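Local atomic coordinates of uncharacterized ATP-binding protein MJ1010 (Methanocaldococcus jannaschii DSM 2661, PDB entry 3BJO), a protein that is of unknown function but probably binds ATP, with a C-terminal domain that is probably related to helix-turn-helix proteins. Residues 18-22 / 72-78; 31-35 / 67-72; 51-55 / 99-103. All coordinates share one frame. Numbering follows the deposited sequence.

Following the chain from its N terminus, helix 3-24 supplies 18-22, 31-35 covers strand 32-35 with Pro31 before it, and the end of helix 44-52 and the residues after it form 51-55. Interaction 1 closes the large loop back to 18-22 when helix 67-75 and the turn after it arrive. Interaction 2, which closes a shorter loop between the hairpin and the same helix, is nested inside it and shares Tyr72. Interaction 3 starts within both loops and crosses both, joining the end of helix 44-52 to helix 93-102 at the C terminus. Interactions 1 and 3 touch directly, through Leu19 with Ile99 and Leu103 and through Ile78 with Leu51, whereas interaction 2 lies on the opposite side of the chain's centre from interaction 3.

Interaction 1 (18-22 / 72-78); sequences KLKDF and YLVKKNI
Residues 18-22 form a helical turn near the end of helix 3-24 and present Leu19 and Phe22 to the last turn of helix 67-75 and the residues just after it. CA atoms pair as Phe22 with Lys76 (8.8 Å) and Leu19 with Ile78 (8.3 Å). The large flat ring of Phe22 (chi1 t, 167°) can meet four residues at once. Tyr72 (chi1 t) comes first: its CE2 lies 3.6 Å from Phe22 CZ, rim to rim, planes at 31°. A water donates to Phe22 O (2.8 Å) and hydrogen-bonds Tyr72 OH (3.0 Å). Leu73 CD2 reaches Phe22 CZ at 3.9 Å. Lys76 packs its aliphatic CB 3.9 Å from Phe22 CE1 and leads its amine away. Ile78 (m, m) puts CD1 over the Phe22 face, 4.2 Å from its centroid, and 4.3 Å from Leu19 CD1. Asn77, with positive phi (58°), makes this possible: it is the C-prime residue of the Schellman motif (Ile78 N to Leu73 O, Asn77 N to Val74 O, both 2.9 Å) that ends helix 67-75 and turns Ile78 back onto Phe22.

Interaction 2 (31-35 / 67-72); sequences PKVNI and KAVYVY
A short extended strand lies across the helix almost at a right angle: the axes of strand 32-35 and helix 67-72 approach to 8.5 Å and make 95°. The nearest CA atoms are those of Val33 and Ala68, 6.2 Å apart. One strand of the 32-35/38-41 beta hairpin thus packs its inward side across helix 67-75: Pro31, Val33 and Ile35 point toward the helix, while Lys32 and Asn34 point away, which suits their polar ends. The small side chain of Ala68 lets the strand come close. Ile35 (chi1 m, chi2 t) fills the dip over Ala68, bordered by Lys67 and Val71: Ile35 CD1 lies 3.8 Å from Ala68 CA and 4.3 Å from Lys67 CG, and Ile35 CG1 meets Val71 CG1 at 4.2 Å. Val33 (chi1 t) is the central bump, fitting among Ala68, Val71 and Tyr72: Val33 CG1 lies 3.6 Å from Ala68 O and 3.8 Å from Val71 CG1, and Val33 CG2 lies 4.0 Å from Tyr72 CB. At the far end Pro31 rests on the broad ring of Tyr72 (chi1 t). Pro31 CB comes to 3.4 Å of Tyr72 CE1, and Pro31 CG lies 3.9 Å from the Tyr72 ring centroid, over the face, in a CH-pi contact. Leu26 touches both Pro31 and Tyr72. No hydrogen bond links the segments, so across them the contact is apolar and rests on shape fit and CH-pi contact.

Interaction 3 (51-55 / 99-103); sequences LKLFK and IKRVL
At the apolar centre, Leu51, Ile99 and Leu103 close on one another. Leu51 (chi1 m, chi2 t) sends CD2 to 3.9 Å from Ile99 CD1, and its CB lies 3.5 Å from Leu103 CD2. Ile99 (chi1 m, chi2 t) also meets the backbone, with CG2 only 3.3 Å from Leu51 O, and its CD1 lies 4.2 Å from Phe54 CB. The end of helix 44-52 fits closely against the C-terminal end of the chain, branched aliphatic side chains filling the space between. Residues 51-55 wind tightly, with Phe54 N to Leu51 O at 2.9 Å and Lys55 N to Lys52 O at 3.0 Å; 99-102 are helical, and Leu103 N still bonds Ile99 O at 2.9 Å. CA atoms pair Lys52 with Leu103 (6.2 Å) and Lys55 with Lys100 (5.0 Å). Outward, the lysines lend their methylenes: Lys52 CG to Leu103 CB at 3.9 Å, Lys55 CG to Ile99 CG2 at 4.1 Å, and Lys100 CE to Lys55 O at 3.7 Å. At the polar edge Lys55 NZ donates to Leu103 O at 3.1 Å and makes a salt bridge with Leu103 OXT at 3.5 Å, binding the C-terminal carboxylate. Lys100 also makes a cation-pi contact with Trp96, whose NE1 bonds Phe54 O. The contact as a whole joins helix 44-52 to helix 93-102, which follows the three-stranded antiparallel sheet, its 1-3-2 strand order consistent with a winged-helix-like fold.

Interaction 1 (18-22 / 72-78)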
loop_
_atom_site.group_PDB
_atom_site.type_symbol
_atom_site.label_atom_id
_atom_site.label_comp_id
_atom_site.label_asym_id
_atom_site.label_seq_id
_atom_site.Cartn_x
_atom_site.Cartn_y
_atom_site.Cartn_z
ATOM N N LYS A 18 -4.411 -1.648 -10.613
ATOM C CA LYS A 18 -4.815 -0.634 -9.656
ATOM C C LYS A 18 -3.622 -0.056 -8.894
ATOM O O LYS A 18 -3.516 1.150 -8.684
ATOM C CB LYS A 18 -5.855 -1.210 -8.676
ATOM C CG LYS A 18 -7.276 -1.130 -9.228
ATOM C CD LYS A 18 -8.311 -1.874 -8.355
ATOM C CE LYS A 18 -9.645 -1.873 -9.125
ATOM N NZ LYS A 18 -10.642 -2.959 -8.761
ATOM N N LEU A 19 -2.735 -0.918 -8.433
ATOM C CA LEU A 19 -1.603 -0.442 -7.678
ATOM C C LEU A 19 -0.684 0.408 -8.611
ATOM O O LEU A 19 -0.185 1.439 -8.228
ATOM C CB LEU A 19 -0.827 -1.631 -7.108
ATOM C CG LEU A 19 0.354 -1.122 -6.295
ATOM C CD1 LEU A 19 -0.149 -0.342 -5.047
ATOM C CD2 LEU A 19 1.301 -2.327 -5.939
ATOM N N LYS A 20 -0.482 -0.039 -9.836
ATOM C CA LYS A 20 0.323 0.689 -10.838
ATOM C C LYS A 20 -0.219 2.093 -11.111
ATOM O O LYS A 20 0.560 3.049 -11.257
ATOM C CB LYS A 20 0.359 -0.074 -12.178
ATOM C CG LYS A 20 1.411 -1.153 -12.217
ATOM C CD LYS A 20 1.446 -1.777 -13.616
ATOM C CE LYS A 20 2.689 -2.623 -13.892
ATOM N NZ LYS A 20 2.501 -3.298 -15.227
ATOM N N ASP A 21 -1.552 2.182 -11.217
ATOM C CA ASP A 21 -2.224 3.456 -11.372
ATOM C C ASP A 21 -2.018 4.335 -10.124
ATOM O O ASP A 21 -1.708 5.512 -10.248
ATOM C CB ASP A 21 -3.727 3.255 -11.597
ATOM C CG ASP A 21 -4.076 2.843 -13.052
ATOM O OD1 ASP A 21 -3.173 2.542 -13.881
ATOM O OD2 ASP A 21 -5.292 2.820 -13.377
ATOM N N PHE A 22 -2.226 3.760 -8.937
ATOM C CA PHE A 22 -1.976 4.464 -7.668
ATOM C C PHE A 22 -0.579 5.084 -7.669
ATOM O O PHE A 22 -0.383 6.256 -7.284
ATOM C CB PHE A 22 -2.107 3.485 -6.461
ATOM C CG PHE A 22 -1.558 4.041 -5.146
ATOM C CD1 PHE A 22 -2.266 5.005 -4.420
ATOM C CD2 PHE A 22 -0.340 3.628 -4.671
ATOM C CE1 PHE A 22 -1.781 5.495 -3.240
ATOM C CE2 PHE A 22 0.199 4.146 -3.476
ATOM C CZ PHE A 22 -0.546 5.069 -2.753
ATOM N N TYR A 72 -1.490 7.919 4.864
ATOM C CA TYR A 72 -1.878 8.063 3.456
ATOM C C TYR A 72 -2.222 6.691 2.877
ATOM O O TYR A 72 -3.238 6.540 2.211
ATOM C CB TYR A 72 -0.745 8.769 2.663
ATOM C CG TYR A 72 -1.005 8.937 1.168
ATOM C CD1 TYR A 72 -1.879 9.907 0.691
ATOM C CD2 TYR A 72 -0.389 8.103 0.240
ATOM C CE1 TYR A 72 -2.126 10.047 -0.710
ATOM C CE2 TYR A 72 -0.633 8.232 -1.137
ATOM C CZ TYR A 72 -1.496 9.205 -1.584
ATOM O OH TYR A 72 -1.735 9.292 -2.927
ATOM N N LEU A 73 -1.386 5.683 3.158
ATOM C CA LEU A 73 -1.540 4.353 2.540
ATOM C C LEU A 73 -2.777 3.612 3.094
ATOM O O LEU A 73 -3.375 2.792 2.416
ATOM C CB LEU A 73 -0.282 3.514 2.788
ATOM C CG LEU A 73 1.004 3.936 2.035
ATOM C CD1 LEU A 73 2.228 3.173 2.571
ATOM C CD2 LEU A 73 0.835 3.619 0.574
ATOM N N VAL A 74 -3.154 3.928 4.336
ATOM C CA VAL A 74 -4.402 3.434 4.901
ATOM C C VAL A 74 -5.577 4.186 4.276
ATOM O O VAL A 74 -6.524 3.574 3.833
ATOM C CB VAL A 74 -4.406 3.518 6.468
ATOM C CG1 VAL A 74 -5.805 3.085 7.046
ATOM C CG2 VAL A 74 -3.291 2.630 7.023
ATOM N N LYS A 75 -5.499 5.515 4.227
ATOM C CA LYS A 75 -6.577 6.330 3.658
ATOM C C LYS A 75 -6.897 5.821 2.261
ATOM O O LYS A 75 -8.067 5.730 1.863
ATOM C CB LYS A 75 -6.144 7.788 3.572
ATOM C CG LYS A 75 -7.230 8.765 3.109
ATOM C CD LYS A 75 -6.609 9.980 2.366
ATOM C CE LYS A 75 -7.696 10.825 1.619
ATOM N NZ LYS A 75 -8.383 10.047 0.520
ATOM N N LYS A 76 -5.833 5.477 1.536
ATOM C CA LYS A 76 -5.929 5.042 0.147
ATOM C C LYS A 76 -6.216 3.562 -0.057
ATOM O O LYS A 76 -6.086 3.068 -1.179
ATOM C CB LYS A 76 -4.652 5.451 -0.613
ATOM C CG LYS A 76 -4.486 6.962 -0.732
ATOM C CD LYS A 76 -5.477 7.606 -1.720
ATOM C CE LYS A 76 -5.602 9.116 -1.502
ATOM N NZ LYS A 76 -6.600 9.824 -2.466
ATOM N N ASN A 77 -6.595 2.872 1.023
ATOM C CA ASN A 77 -6.959 1.461 1.022
ATOM C C ASN A 77 -5.913 0.510 0.517
ATOM O O ASN A 77 -6.243 -0.515 -0.075
ATOM C CB ASN A 77 -8.263 1.236 0.246
ATOM C CG ASN A 77 -9.352 2.125 0.735
ATOM O OD1 ASN A 77 -9.733 2.064 1.907
ATOM N ND2 ASN A 77 -9.843 2.986 -0.145
ATOM N N ILE A 78 -4.649 0.851 0.750
ATOM C CA ILE A 78 -3.549 -0.040 0.404
ATOM C C ILE A 78 -3.228 -0.927 1.600
ATOM O O ILE A 78 -2.922 -2.106 1.433
ATOM C CB ILE A 78 -2.252 0.749 -0.039
ATOM C CG1 ILE A 78 -2.565 1.811 -1.127
ATOM C CG2 ILE A 78 -1.162 -0.218 -0.515
ATOM C CD1 ILE A 78 -3.161 1.278 -2.420
HETATM O O HOH W 1 -1.609 8.147 -5.648
#

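Interaction 2 (31-35 / 67-72)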
loop_
_atom_site.group_PDB
_atom_site.type_symbol
_atom_site.label_atom_id
_atom_site.label_comp_id
_atom_site.label_asym_id
_atom_site.label_seq_id
_atom_site.Cartn_x
_atom_site.Cartn_y
_atom_site.Cartn_z
ATOM N N PRO A 31 1.495 14.088 -2.246
ATOM C CA PRO A 31 0.253 14.171 -1.465
ATOM C C PRO A 31 0.439 15.012 -0.213
ATOM O O PRO A 31 1.506 14.984 0.427
ATOM C CB PRO A 31 -0.026 12.711 -1.071
ATOM C CG PRO A 31 0.679 11.883 -2.182
ATOM C CD PRO A 31 1.906 12.687 -2.508
ATOM N N LYS A 32 -0.609 15.746 0.122
ATOM C CA LYS A 32 -0.689 16.451 1.400
ATOM C C LYS A 32 -1.629 15.650 2.289
ATOM O O LYS A 32 -2.797 15.444 1.967
ATOM C CB LYS A 32 -1.143 17.898 1.178
ATOM C CG LYS A 32 0.028 18.843 0.732
ATOM C CD LYS A 32 -0.480 20.052 -0.090
ATOM C CE LYS A 32 0.654 20.622 -1.034
ATOM N NZ LYS A 32 1.445 19.552 -1.862
ATOM N N VAL A 33 -1.079 15.121 3.370
ATOM C CA VAL A 33 -1.778 14.246 4.319
ATOM C C VAL A 33 -2.253 15.031 5.550
ATOM O O VAL A 33 -1.467 15.705 6.222
ATOM C CB VAL A 33 -0.803 13.112 4.811
ATOM C CG1 VAL A 33 -1.574 12.004 5.512
ATOM C CG2 VAL A 33 0.015 12.534 3.633
ATOM N N ASN A 34 -3.539 14.918 5.843
ATOM C CA ASN A 34 -4.171 15.553 7.010
ATOM C C ASN A 34 -4.150 14.619 8.220
ATOM O O ASN A 34 -4.675 13.502 8.155
ATOM C CB ASN A 34 -5.638 15.909 6.686
ATOM C CG ASN A 34 -5.765 17.059 5.684
ATOM O OD1 ASN A 34 -4.768 17.633 5.234
ATOM N ND2 ASN A 34 -6.995 17.419 5.358
ATOM N N ILE A 35 -3.512 15.057 9.301
ATOM C CA ILE A 35 -3.531 14.306 10.557
ATOM C C ILE A 35 -3.927 15.295 11.652
ATOM O O ILE A 35 -3.078 16.045 12.193
ATOM C CB ILE A 35 -2.167 13.597 10.862
ATOM C CG1 ILE A 35 -1.816 12.601 9.750
ATOM C CG2 ILE A 35 -2.227 12.888 12.233
ATOM C CD1 ILE A 35 -0.393 12.194 9.757
ATOM N N LYS A 67 4.458 8.125 10.064
ATOM C CA LYS A 67 3.051 8.151 10.268
ATOM C C LYS A 67 2.348 8.792 9.076
ATOM O O LYS A 67 1.395 8.226 8.589
ATOM C CB LYS A 67 2.662 8.789 11.619
ATOM C CG LYS A 67 1.113 8.770 11.852
ATOM C CD LYS A 67 0.733 9.184 13.273
ATOM C CE LYS A 67 -0.782 9.020 13.486
ATOM N NZ LYS A 67 -1.208 9.537 14.791
ATOM N N ALA A 68 2.849 9.920 8.573
ATOM C CA ALA A 68 2.190 10.587 7.445
ATOM C C ALA A 68 2.090 9.639 6.277
ATOM O O ALA A 68 1.078 9.613 5.598
ATOM C CB ALA A 68 2.960 11.812 7.017
ATOM N N VAL A 69 3.166 8.867 6.057
ATOM C CA VAL A 69 3.209 7.897 4.938
ATOM C C VAL A 69 2.209 6.759 5.147
ATOM O O VAL A 69 1.401 6.466 4.266
ATOM C CB VAL A 69 4.625 7.322 4.698
ATOM C CG1 VAL A 69 4.551 6.210 3.594
ATOM C CG2 VAL A 69 5.607 8.415 4.335
ATOM N N TYR A 70 2.214 6.112 6.317
ATOM C CA TYR A 70 1.266 5.012 6.445
ATOM C C TYR A 70 -0.194 5.470 6.586
ATOM O O TYR A 70 -1.108 4.735 6.185
ATOM C CB TYR A 70 1.708 3.948 7.485
ATOM C CG TYR A 70 1.645 4.343 8.971
ATOM C CD1 TYR A 70 2.827 4.505 9.733
ATOM C CD2 TYR A 70 0.430 4.489 9.599
ATOM C CE1 TYR A 70 2.758 4.834 11.107
ATOM C CE2 TYR A 70 0.337 4.810 10.947
ATOM C CZ TYR A 70 1.494 4.989 11.686
ATOM O OH TYR A 70 1.351 5.335 12.983
ATOM N N VAL A 71 -0.436 6.645 7.184
ATOM C CA VAL A 71 -1.809 7.211 7.194
ATOM C C VAL A 71 -2.341 7.401 5.753
ATOM O O VAL A 71 -3.496 7.075 5.460
ATOM C CB VAL A 71 -1.890 8.519 7.963
ATOM C CG1 VAL A 71 -3.184 9.319 7.599
ATOM C CG2 VAL A 71 -1.862 8.229 9.470
ATOM N N TYR A 72 -1.490 7.919 4.864
ATOM C CA TYR A 72 -1.878 8.063 3.456
ATOM C C TYR A 72 -2.222 6.691 2.877
ATOM O O TYR A 72 -3.238 6.540 2.211
ATOM C CB TYR A 72 -0.745 8.769 2.663
ATOM C CG TYR A 72 -1.005 8.937 1.168
ATOM C CD1 TYR A 72 -1.879 9.907 0.691
ATOM C CD2 TYR A 72 -0.389 8.103 0.240
ATOM C CE1 TYR A 72 -2.126 10.047 -0.710
ATOM C CE2 TYR A 72 -0.633 8.232 -1.137
ATOM C CZ TYR A 72 -1.496 9.205 -1.584
ATOM O OH TYR A 72 -1.735 9.292 -2.927
#

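Interaction 3 (51-55 / 99-103)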
loop_
_atom_site.group_PDB
_atom_site.type_symbol
_atom_site.label_atom_id
_atom_site.label_comp_id
_atom_site.label_asym_id
_atom_site.label_seq_id
_atom_site.Cartn_x
_atom_site.Cartn_y
_atom_site.Cartn_z
ATOM N N LEU A 51 6.296 0.632 1.087
ATOM C CA LEU A 51 5.631 -0.536 0.471
ATOM C C LEU A 51 6.632 -1.653 0.177
ATOM O O LEU A 51 6.301 -2.836 0.222
ATOM C CB LEU A 51 4.932 -0.099 -0.806
ATOM C CG LEU A 51 3.625 0.665 -0.572
ATOM C CD1 LEU A 51 3.014 1.150 -1.939
ATOM C CD2 LEU A 51 2.590 -0.168 0.167
ATOM N N LYS A 52 7.867 -1.271 -0.137
ATOM C CA LYS A 52 8.860 -2.266 -0.474
ATOM C C LYS A 52 9.102 -3.169 0.730
ATOM O O LYS A 52 9.517 -4.331 0.589
ATOM C CB LYS A 52 10.158 -1.615 -0.969
ATOM C CG LYS A 52 10.179 -1.477 -2.501
ATOM C CD LYS A 52 11.157 -0.430 -3.060
ATOM C CE LYS A 52 12.577 -0.657 -2.730
ATOM N NZ LYS A 52 13.523 0.012 -3.727
ATOM N N LEU A 53 8.792 -2.653 1.912
ATOM C CA LEU A 53 9.023 -3.420 3.153
ATOM C C LEU A 53 8.142 -4.681 3.160
ATOM O O LEU A 53 8.481 -5.702 3.757
ATOM C CB LEU A 53 8.741 -2.564 4.395
ATOM C CG LEU A 53 9.758 -1.478 4.780
ATOM C CD1 LEU A 53 9.246 -0.635 5.995
ATOM C CD2 LEU A 53 11.154 -2.064 5.107
ATOM N N PHE A 54 7.019 -4.597 2.467
ATOM C CA PHE A 54 6.064 -5.691 2.451
ATOM C C PHE A 54 6.446 -6.755 1.415
ATOM O O PHE A 54 5.739 -7.756 1.263
ATOM C CB PHE A 54 4.674 -5.127 2.122
ATOM C CG PHE A 54 4.075 -4.304 3.254
ATOM C CD1 PHE A 54 3.272 -4.915 4.231
ATOM C CD2 PHE A 54 4.361 -2.945 3.380
ATOM C CE1 PHE A 54 2.741 -4.159 5.325
ATOM C CE2 PHE A 54 3.812 -2.179 4.455
ATOM C CZ PHE A 54 2.999 -2.794 5.417
ATOM N N LYS A 55 7.561 -6.568 0.707
ATOM C CA LYS A 55 7.968 -7.569 -0.296
ATOM C C LYS A 55 8.365 -8.880 0.362
ATOM O O LYS A 55 8.055 -9.942 -0.150
ATOM C CB LYS A 55 9.077 -7.054 -1.221
ATOM C CG LYS A 55 8.529 -6.142 -2.358
ATOM C CD LYS A 55 9.655 -5.426 -3.062
ATOM C CE LYS A 55 10.389 -6.387 -3.973
ATOM N NZ LYS A 55 11.686 -5.841 -4.392
ATOM N N ILE A 99 2.063 -5.650 -4.653
ATOM C CA ILE A 99 3.314 -5.077 -4.170
ATOM C C ILE A 99 4.550 -5.927 -4.589
ATOM O O ILE A 99 5.573 -5.404 -5.088
ATOM C CB ILE A 99 3.294 -4.895 -2.618
ATOM C CG1 ILE A 99 2.302 -3.801 -2.219
ATOM C CG2 ILE A 99 4.733 -4.619 -2.053
ATOM C CD1 ILE A 99 1.881 -3.886 -0.722
ATOM N N LYS A 100 4.457 -7.232 -4.382
ATOM C CA LYS A 100 5.563 -8.158 -4.670
ATOM C C LYS A 100 5.856 -8.257 -6.186
ATOM O O LYS A 100 6.984 -8.514 -6.595
ATOM C CB LYS A 100 5.226 -9.564 -4.143
ATOM C CG LYS A 100 5.029 -9.670 -2.607
ATOM C CD LYS A 100 4.463 -11.052 -2.191
ATOM C CE LYS A 100 5.570 -12.070 -1.953
ATOM N NZ LYS A 100 5.117 -13.232 -1.109
ATOM N N ARG A 101 4.821 -8.082 -6.998
ATOM C CA ARG A 101 4.972 -8.138 -8.451
ATOM C C ARG A 101 5.447 -6.818 -9.051
ATOM O O ARG A 101 6.104 -6.813 -10.062
ATOM C CB ARG A 101 3.641 -8.520 -9.105
ATOM C CG ARG A 101 3.595 -9.926 -9.691
ATOM C CD ARG A 101 3.449 -11.001 -8.654
ATOM N NE ARG A 101 4.736 -11.478 -8.159
ATOM C CZ ARG A 101 4.915 -12.192 -7.034
ATOM N NH1 ARG A 101 6.148 -12.566 -6.683
ATOM N NH2 ARG A 101 3.880 -12.515 -6.239
ATOM N N VAL A 102 5.101 -5.701 -8.422
ATOM C CA VAL A 102 5.290 -4.363 -9.023
ATOM C C VAL A 102 6.527 -3.668 -8.438
ATOM O O VAL A 102 7.255 -3.016 -9.165
ATOM C CB VAL A 102 4.003 -3.477 -8.868
ATOM C CG1 VAL A 102 4.202 -2.041 -9.338
ATOM C CG2 VAL A 102 2.835 -4.107 -9.596
ATOM N N LEU A 103 6.788 -3.828 -7.141
ATOM C CA LEU A 103 7.923 -3.128 -6.506
ATOM C C LEU A 103 9.175 -3.966 -6.374
ATOM O O LEU A 103 10.242 -3.503 -5.887
ATOM C CB LEU A 103 7.517 -2.600 -5.122
ATOM C CG LEU A 103 6.534 -1.436 -5.262
ATOM C CD1 LEU A 103 5.316 -1.870 -5.974
ATOM C CD2 LEU A 103 6.127 -1.022 -3.920
ATOM O OXT LEU A 103 9.132 -5.138 -6.714
#